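Local coordinates for protein LRA-12 (Uncultured bacterium, PDB 5AEB) that acts as a class B3 metallo-beta-lactamase with two zinc ions in its active site, probably hydrolysing beta-lactam antibiotics, carbapenems among them, at residues T145-G149 with D150-V154; L42-K46 with Q47-I51; K260-K263 with E264-K267. All coordinates share one frame; numbering follows the deposited sequence.

How the interactions relate
From the N terminus, interaction 2 comes first: at 42-51 the chain folds back on itself through a tight turn and closes a hairpin in the middle of the seven-stranded sheet. About a hundred residues later interaction 1 closes a second hairpin, at 145-154, on the edge of the five-stranded sheet. The two loops follow in series, neither nested nor crossed, yet they touch where the two sheets pack together, the centres of interactions 1 and 2 lying about 10 Å apart. Interaction 3 closes no loop, being confined to the last turns of the C-terminal helix 251-267, with its nearest atoms about 18 Å from interaction 1 and about 21 Å from interaction 2.

Interaction 1 of 3, residues T145-G149 with D150-V154; sequences TIQLG and DTKLV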
loop_
_atom_site.group_PDB
_atom_site.type_symbol
_atom_site.label_atom_id
_atom_site.label_comp_id
_atom_site.label_asym_id
_atom_site.label_seq_id
_atom_site.Cartn_x
_atom_site.Cartn_y
_atom_site.Cartn_z
ATOM N N THR A 145 -15.922 1.186 4.527
ATOM C CA THR A 145 -15.928 0.373 3.320
ATOM C C THR A 145 -15.879 1.281 2.094
ATOM O O THR A 145 -16.351 2.428 2.117
ATOM C CB THR A 145 -17.138 -0.567 3.260
ATOM O OG1 THR A 145 -18.308 0.196 2.964
ATOM C CG2 THR A 145 -17.341 -1.300 4.587
ATOM N N ILE A 146 -15.259 0.784 1.039
ATOM C CA ILE A 146 -15.165 1.511 -0.200
ATOM C C ILE A 146 -15.757 0.573 -1.236
ATOM O O ILE A 146 -15.232 -0.525 -1.467
ATOM C CB ILE A 146 -13.707 1.865 -0.538
ATOM C CG1 ILE A 146 -13.068 2.681 0.577
ATOM C CG2 ILE A 146 -13.637 2.610 -1.866
ATOM C CD1 ILE A 146 -11.662 2.242 0.902
ATOM N N GLN A 147 -16.859 1.020 -1.838
ATOM C CA GLN A 147 -17.564 0.288 -2.891
ATOM C C GLN A 147 -17.398 0.904 -4.272
ATOM O O GLN A 147 -17.612 2.102 -4.451
ATOM C CB GLN A 147 -19.052 0.252 -2.609
ATOM C CG GLN A 147 -19.426 -0.348 -1.271
ATOM C CD GLN A 147 -20.632 -1.256 -1.384
ATOM O OE1 GLN A 147 -21.469 -1.311 -0.483
ATOM N NE2 GLN A 147 -20.728 -1.974 -2.499
ATOM N N LEU A 148 -17.037 0.068 -5.247
ATOM C CA LEU A 148 -17.040 0.453 -6.637
ATOM C C LEU A 148 -17.524 -0.750 -7.445
ATOM O O LEU A 148 -16.918 -1.839 -7.390
ATOM C CB LEU A 148 -15.637 0.883 -7.088
ATOM C CG LEU A 148 -15.608 1.534 -8.478
ATOM C CD1 LEU A 148 -16.375 2.846 -8.500
ATOM C CD2 LEU A 148 -14.184 1.732 -8.948
ATOM N N GLY A 149 -18.618 -0.548 -8.182
ATOM C CA GLY A 149 -19.362 -1.636 -8.803
ATOM C C GLY A 149 -19.725 -2.702 -7.786
ATOM O O GLY A 149 -20.362 -2.427 -6.772
ATOM N N ASP A 150 -19.303 -3.927 -8.053
ATOM C CA ASP A 150 -19.626 -5.018 -7.156
ATOM C C ASP A 150 -18.469 -5.323 -6.180
ATOM O O ASP A 150 -18.530 -6.286 -5.429
ATOM C CB ASP A 150 -20.021 -6.270 -7.968
ATOM C CG ASP A 150 -21.224 -6.032 -8.888
ATOM O OD1 ASP A 150 -22.173 -5.321 -8.481
ATOM O OD2 ASP A 150 -21.226 -6.562 -10.027
ATOM N N THR A 151 -17.412 -4.513 -6.216
ATOM C CA THR A 151 -16.276 -4.677 -5.310
ATOM C C THR A 151 -16.511 -3.820 -4.065
ATOM O O THR A 151 -17.009 -2.693 -4.154
ATOM C CB THR A 151 -14.956 -4.326 -6.048
ATOM O OG1 THR A 151 -14.778 -5.237 -7.137
ATOM C CG2 THR A 151 -13.729 -4.401 -5.140
ATOM N N LYS A 152 -16.200 -4.383 -2.906
ATOM C CA LYS A 152 -16.265 -3.678 -1.639
ATOM C C LYS A 152 -14.960 -3.903 -0.872
ATOM O O LYS A 152 -14.604 -5.045 -0.580
ATOM C CB LYS A 152 -17.444 -4.211 -0.841
ATOM C CG LYS A 152 -17.755 -3.513 0.464
ATOM C CD LYS A 152 -19.112 -3.987 0.968
ATOM C CE LYS A 152 -19.553 -3.241 2.221
ATOM N NZ LYS A 152 -20.993 -3.462 2.543
ATOM N N LEU A 153 -14.230 -2.822 -0.585
ATOM C CA LEU A 153 -13.017 -2.881 0.235
ATOM C C LEU A 153 -13.315 -2.463 1.670
ATOM O O LEU A 153 -14.092 -1.543 1.904
ATOM C CB LEU A 153 -11.930 -1.978 -0.331
ATOM C CG LEU A 153 -11.009 -2.628 -1.385
ATOM C CD1 LEU A 153 -11.786 -3.104 -2.590
ATOM C CD2 LEU A 153 -9.947 -1.648 -1.832
ATOM N N VAL A 154 -12.725 -3.157 2.625
ATOM C CA VAL A 154 -12.756 -2.738 3.988
ATOM C C VAL A 154 -11.356 -2.188 4.339
ATOM O O VAL A 154 -10.343 -2.920 4.254
ATOM C CB VAL A 154 -13.101 -3.893 4.948
ATOM C CG1 VAL A 154 -13.123 -3.380 6.386
ATOM C CG2 VAL A 154 -14.474 -4.463 4.628
#
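A two-residue beta hairpin closed by a type II' turn sets L148 opposite T151 and pairs strand 145-148 with the start of strand 151-157. G149 and D150 are its corners, and G149 has the positive phi (53°) that suits glycine and that this turn needs at its first corner. L148 and T151 exchange two backbone bonds, L148 N to T151 O and T151 N to L148 O, both 3.0 Å. Farther from the turn the pairing tightens: I146 N lies 2.7 Å from L153 O, and L153 N returns to I146 O over the same distance, nearly straight at 172°. L153 O also receives a CA-H...O contact from T145 CA at 3.0 Å.

On the face bearing T145, Q147, K152 and V154, one lysine spans two neighbours. With CG anti to its backbone nitrogen (chi1 -175°) and the rest extended, K152 lays its CD 3.9 Å from Q147 CD, then brings CE to 3.7 Å from T145 OG1. CD and CE do the touching, while K152 NZ stays 3.7 Å from Q147 OE1. The other face is apolar in character, with I146 CB 4.2 Å from L153 CB, while the hydroxyl of T151 bonds to N29.

The face of I146, L148, T151 and L153 packs on strands 41-45 and 77-81 of the other sheet, and G149 N donates a weak hydrogen bond to Q47 OE1. Strand 145-148 forms one edge of its sheet; on the far side of the hairpin, V154 pairs with L169 of strand 166-173.

Interaction 2 of 3, residues L42-K46 with Q47-I51; sequences LITTK and QGNII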
loop_
_atom_site.group_PDB
_atom_site.type_symbol
_atom_site.label_atom_id
_atom_site.label_comp_id
_atom_site.label_asym_id
_atom_site.label_seq_id
_atom_site.Cartn_x
_atom_site.Cartn_y
_atom_site.Cartn_z
ATOM N N LEU A 42 -4.030 -2.536 -9.118
ATOM C CA LEU A 42 -5.204 -2.131 -9.852
ATOM C C LEU A 42 -6.312 -3.144 -9.568
ATOM O O LEU A 42 -6.114 -4.361 -9.667
ATOM C CB LEU A 42 -4.920 -2.036 -11.368
ATOM C CG LEU A 42 -6.051 -1.497 -12.256
ATOM C CD1 LEU A 42 -6.200 0.011 -12.071
ATOM C CD2 LEU A 42 -5.801 -1.778 -13.719
ATOM N N ILE A 43 -7.469 -2.624 -9.187
ATOM C CA ILE A 43 -8.665 -3.413 -8.947
ATOM C C ILE A 43 -9.674 -2.885 -9.957
ATOM O O ILE A 43 -10.023 -1.693 -9.941
ATOM C CB ILE A 43 -9.190 -3.253 -7.490
ATOM C CG1 ILE A 43 -8.123 -3.703 -6.474
ATOM C CG2 ILE A 43 -10.465 -4.063 -7.271
ATOM C CD1 ILE A 43 -8.313 -3.080 -5.123
ATOM N N THR A 44 -10.107 -3.773 -10.848
ATOM C CA THR A 44 -10.940 -3.416 -11.985
ATOM C C THR A 44 -12.372 -3.873 -11.718
ATOM O O THR A 44 -12.586 -5.028 -11.339
ATOM C CB THR A 44 -10.418 -4.099 -13.272
ATOM O OG1 THR A 44 -10.431 -5.526 -13.098
ATOM C CG2 THR A 44 -8.988 -3.674 -13.567
ATOM N N THR A 45 -13.345 -2.975 -11.891
ATOM C CA THR A 45 -14.759 -3.303 -11.661
ATOM C C THR A 45 -15.557 -2.849 -12.853
ATOM O O THR A 45 -15.033 -2.136 -13.722
ATOM C CB THR A 45 -15.353 -2.560 -10.430
ATOM O OG1 THR A 45 -15.759 -1.232 -10.813
ATOM C CG2 THR A 45 -14.333 -2.478 -9.274
ATOM N N LYS A 46 -16.844 -3.210 -12.857
ATOM C CA LYS A 46 -17.801 -2.716 -13.855
ATOM C C LYS A 46 -18.001 -1.188 -13.847
ATOM O O LYS A 46 -18.436 -0.633 -14.838
ATOM C CB LYS A 46 -19.161 -3.446 -13.756
ATOM C CG LYS A 46 -20.022 -3.039 -12.564
ATOM C CD LYS A 46 -21.498 -3.335 -12.792
ATOM C CE LYS A 46 -22.220 -3.557 -11.471
ATOM N NZ LYS A 46 -22.276 -2.334 -10.601
ATOM N N GLN A 47 -17.678 -0.514 -12.745
ATOM C CA GLN A 47 -17.830 0.953 -12.666
ATOM C C GLN A 47 -16.524 1.741 -12.705
ATOM O O GLN A 47 -16.506 2.924 -12.343
ATOM C CB GLN A 47 -18.603 1.332 -11.416
ATOM C CG GLN A 47 -20.083 1.118 -11.596
ATOM C CD GLN A 47 -20.782 1.057 -10.282
ATOM O OE1 GLN A 47 -20.336 1.669 -9.270
ATOM N NE2 GLN A 47 -21.882 0.307 -10.253
ATOM N N GLY A 48 -15.457 1.085 -13.169
ATOM C CA GLY A 48 -14.151 1.699 -13.284
ATOM C C GLY A 48 -13.191 1.071 -12.294
ATOM O O GLY A 48 -13.502 0.042 -11.686
ATOM N N ASN A 49 -12.023 1.687 -12.122
ATOM C CA ASN A 49 -10.924 1.039 -11.403
ATOM C C ASN A 49 -10.418 1.781 -10.167
ATOM O O ASN A 49 -10.598 2.969 -10.034
ATOM C CB ASN A 49 -9.745 0.741 -12.347
ATOM C CG ASN A 49 -10.192 0.150 -13.670
ATOM O OD1 ASN A 49 -11.087 -0.694 -13.701
ATOM N ND2 ASN A 49 -9.573 0.595 -14.778
ATOM N N ILE A 50 -9.768 1.026 -9.292
ATOM C CA ILE A 50 -9.120 1.517 -8.118
ATOM C C ILE A 50 -7.632 1.273 -8.283
ATOM O O ILE A 50 -7.221 0.161 -8.690
ATOM C CB ILE A 50 -9.618 0.766 -6.881
ATOM C CG1 ILE A 50 -11.162 0.685 -6.906
ATOM C CG2 ILE A 50 -9.062 1.408 -5.607
ATOM C CD1 ILE A 50 -11.787 0.217 -5.611
ATOM N N ILE A 51 -6.829 2.295 -7.974
ATOM C CA ILE A 51 -5.372 2.169 -7.907
ATOM C C ILE A 51 -4.985 2.291 -6.450
ATOM O O ILE A 51 -5.457 3.220 -5.776
ATOM C CB ILE A 51 -4.627 3.248 -8.727
ATOM C CG1 ILE A 51 -4.977 3.133 -10.216
ATOM C CG2 ILE A 51 -3.105 3.149 -8.493
ATOM C CD1 ILE A 51 -4.560 4.341 -11.070
#
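T45 and G48 show how a threonine can secure a tight turn from within. T45 CB starts the chain 3.4 Å from G48 O. From there OG1, placed between the backbone nitrogen and the carbonyl carbon (chi1 83°), points into the turn and does two jobs: it gives its proton to G48 O at 2.7 Å and accepts the N-H of Q47, with OG1 2.8 Å from Q47 N. The latter bond, from a side-chain oxygen to the amide two residues on, defines an ST turn. The methyl branch, CG2, rests against the same carbonyl oxygen, 3.6 Å from G48 O. Since T45 N also bonds to G48 O, that oxygen is gripped twice by one residue.

Around this side chain runs a type I turn from T45 to G48, with K46 and Q47 at its corners. Its closing bond is long, G48 N to T45 O at 3.3 Å, and comes from well above the carbonyl plane, so the two bonds of the hydroxyl probably contribute to holding the turn. G48 has a positive phi (112°), at which a side chain would press on the carbonyl oxygen of Q47.

Beyond the turn, I43 and I50 exchange two backbone bonds. On the opposite face L42 leans across the strands: its CD1 sits 3.6 Å from N49 CB and 3.8 Å from I51 CG1, against a neighbourhood that includes F72.

I43, T45 and I50 face the other sheet, as expected in the layered sandwich of the metallo-beta-lactamase fold. The whole is a two-residue beta hairpin at the centre of the seven-stranded sheet, where pairing changes from antiparallel to parallel: strand 48-52 is flanked next by strand 77-81.

Interaction 3 of 3, residues K260-K263 with E264-K267; sequences KLQK and EYEK
Side chains four residues apart, Q262 and E266, meet along the surface of the C-terminal helix 251-267, one turn reaching for the next. Q262 NE2 donates to E266 OE2 at 2.8 Å, almost straight at 174°. The carboxylate oxygen lies in the amide plane of Q262 and uses its anti lone pair, the one turned away from its partner OE1; the amide and carboxylate planes are nevertheless 54° apart, so the groups meet twisted rather than flat. Q262 arrives there by a bend: CG is anti to the backbone nitrogen, and chi2 near 71° then folds the amide along the helix, leaving CG 3.6 Å from E266 OE2. E266, in contrast, approaches with a chain extended beyond CG.

The same amide borders an aromatic ring. Q262 NE2 lies 3.8 Å from Y265 CD2, at the ring edge and near its plane, and Q262 O lies in the ring plane at the edge, 3.9 Å from Y265 CD2. Meanwhile K263 runs beside E266, pointing the same way, but its ammonium forms its salt bridge with D259, a turn earlier; K263 NZ and E266 OE2, 5.9 Å apart, could attract each other only weakly.

Regular helical bonds underlie all this, among them E266 N to Q262 O at 3.0 Å and K267 N to K263 O at 3.1 Å. Q262 and E266 are thus joined twice, through backbone and side chain.

Inward, Y265 packs on Y208, A209 and L212 of helix 204-216, and Q262 touches K216 of the same helix. L261 leans on the loop of M186, P187 and T188, its side chain about 8 Å from that of the zinc ligand H161.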
loop_
_atom_site.group_PDB
_atom_site.type_symbol
_atom_site.label_atom_id
_atom_site.label_comp_id
_atom_site.label_asym_id
_atom_site.label_seq_id
_atom_site.Cartn_x
_atom_site.Cartn_y
_atom_site.Cartn_z
ATOM N N LYS A 260 8.794 -11.823 13.050
ATOM C CA LYS A 260 9.958 -10.942 12.900
ATOM C C LYS A 260 9.644 -9.493 13.284
ATOM O O LYS A 260 10.391 -8.859 14.019
ATOM C CB LYS A 260 10.467 -10.990 11.481
ATOM C CG LYS A 260 11.365 -12.192 11.227
ATOM C CD LYS A 260 11.194 -12.775 9.827
ATOM C CE LYS A 260 11.726 -11.833 8.741
ATOM N NZ LYS A 260 10.997 -11.962 7.444
ATOM N N LEU A 261 8.505 -8.985 12.834
ATOM C CA LEU A 261 8.175 -7.615 13.127
ATOM C C LEU A 261 7.797 -7.432 14.612
ATOM O O LEU A 261 8.008 -6.363 15.181
ATOM C CB LEU A 261 7.095 -7.106 12.173
ATOM C CG LEU A 261 7.433 -7.128 10.673
ATOM C CD1 LEU A 261 6.178 -6.797 9.908
ATOM C CD2 LEU A 261 8.574 -6.188 10.280
ATOM N N GLN A 262 7.252 -8.479 15.215
ATOM C CA GLN A 262 6.961 -8.517 16.651
ATOM C C GLN A 262 8.255 -8.395 17.486
ATOM O O GLN A 262 8.323 -7.559 18.390
ATOM C CB GLN A 262 6.192 -9.789 16.994
ATOM C CG GLN A 262 6.098 -10.126 18.476
ATOM C CD GLN A 262 5.179 -9.177 19.219
ATOM O OE1 GLN A 262 4.122 -8.788 18.714
ATOM N NE2 GLN A 262 5.591 -8.776 20.415
ATOM N N LYS A 263 9.270 -9.210 17.160
ATOM C CA LYS A 263 10.596 -9.140 17.802
ATOM C C LYS A 263 11.225 -7.748 17.646
ATOM O O LYS A 263 11.896 -7.245 18.560
ATOM C CB LYS A 263 11.543 -10.191 17.226
ATOM C CG LYS A 263 11.052 -11.635 17.346
ATOM C CD LYS A 263 10.506 -11.930 18.742
ATOM C CE LYS A 263 9.429 -12.999 18.734
ATOM N NZ LYS A 263 9.962 -14.309 18.266
ATOM N N GLU A 264 11.020 -7.154 16.467
ATOM C CA GLU A 264 11.494 -5.829 16.162
ATOM C C GLU A 264 10.823 -4.801 17.084
ATOM O O GLU A 264 11.496 -3.945 17.663
ATOM C CB GLU A 264 11.231 -5.517 14.697
ATOM C CG GLU A 264 11.884 -4.248 14.205
ATOM C CD GLU A 264 13.382 -4.327 14.274
ATOM O OE1 GLU A 264 13.934 -4.310 15.388
ATOM O OE2 GLU A 264 14.016 -4.415 13.211
ATOM N N TYR A 265 9.499 -4.893 17.211
ATOM C CA TYR A 265 8.720 -4.068 18.118
ATOM C C TYR A 265 9.247 -4.140 19.563
ATOM O O TYR A 265 9.346 -3.112 20.231
ATOM C CB TYR A 265 7.245 -4.471 18.049
ATOM C CG TYR A 265 6.391 -4.062 19.234
ATOM C CD1 TYR A 265 5.987 -2.747 19.402
ATOM C CD2 TYR A 265 5.984 -4.995 20.183
ATOM C CE1 TYR A 265 5.200 -2.371 20.468
ATOM C CE2 TYR A 265 5.195 -4.623 21.258
ATOM C CZ TYR A 265 4.818 -3.306 21.390
ATOM O OH TYR A 265 4.035 -2.923 22.444
ATOM N N GLU A 266 9.587 -5.344 20.018
ATOM C CA GLU A 266 10.144 -5.581 21.358
ATOM C C GLU A 266 11.487 -4.894 21.612
ATOM O O GLU A 266 11.712 -4.348 22.690
ATOM C CB GLU A 266 10.259 -7.088 21.645
ATOM C CG GLU A 266 8.945 -7.743 22.046
ATOM C CD GLU A 266 8.973 -9.263 21.954
ATOM O OE1 GLU A 266 10.021 -9.882 22.250
ATOM O OE2 GLU A 266 7.930 -9.854 21.596
ATOM N N LYS A 267 12.379 -4.937 20.635
ATOM C CA LYS A 267 13.630 -4.199 20.700
ATOM C C LYS A 267 13.395 -2.677 20.727
ATOM O O LYS A 267 14.179 -1.933 21.329
ATOM C CB LYS A 267 14.491 -4.553 19.487
ATOM C CG LYS A 267 15.128 -5.939 19.537
ATOM C CD LYS A 267 15.839 -6.261 18.229
ATOM C CE LYS A 267 16.852 -7.392 18.398
ATOM N NZ LYS A 267 16.207 -8.681 18.775
#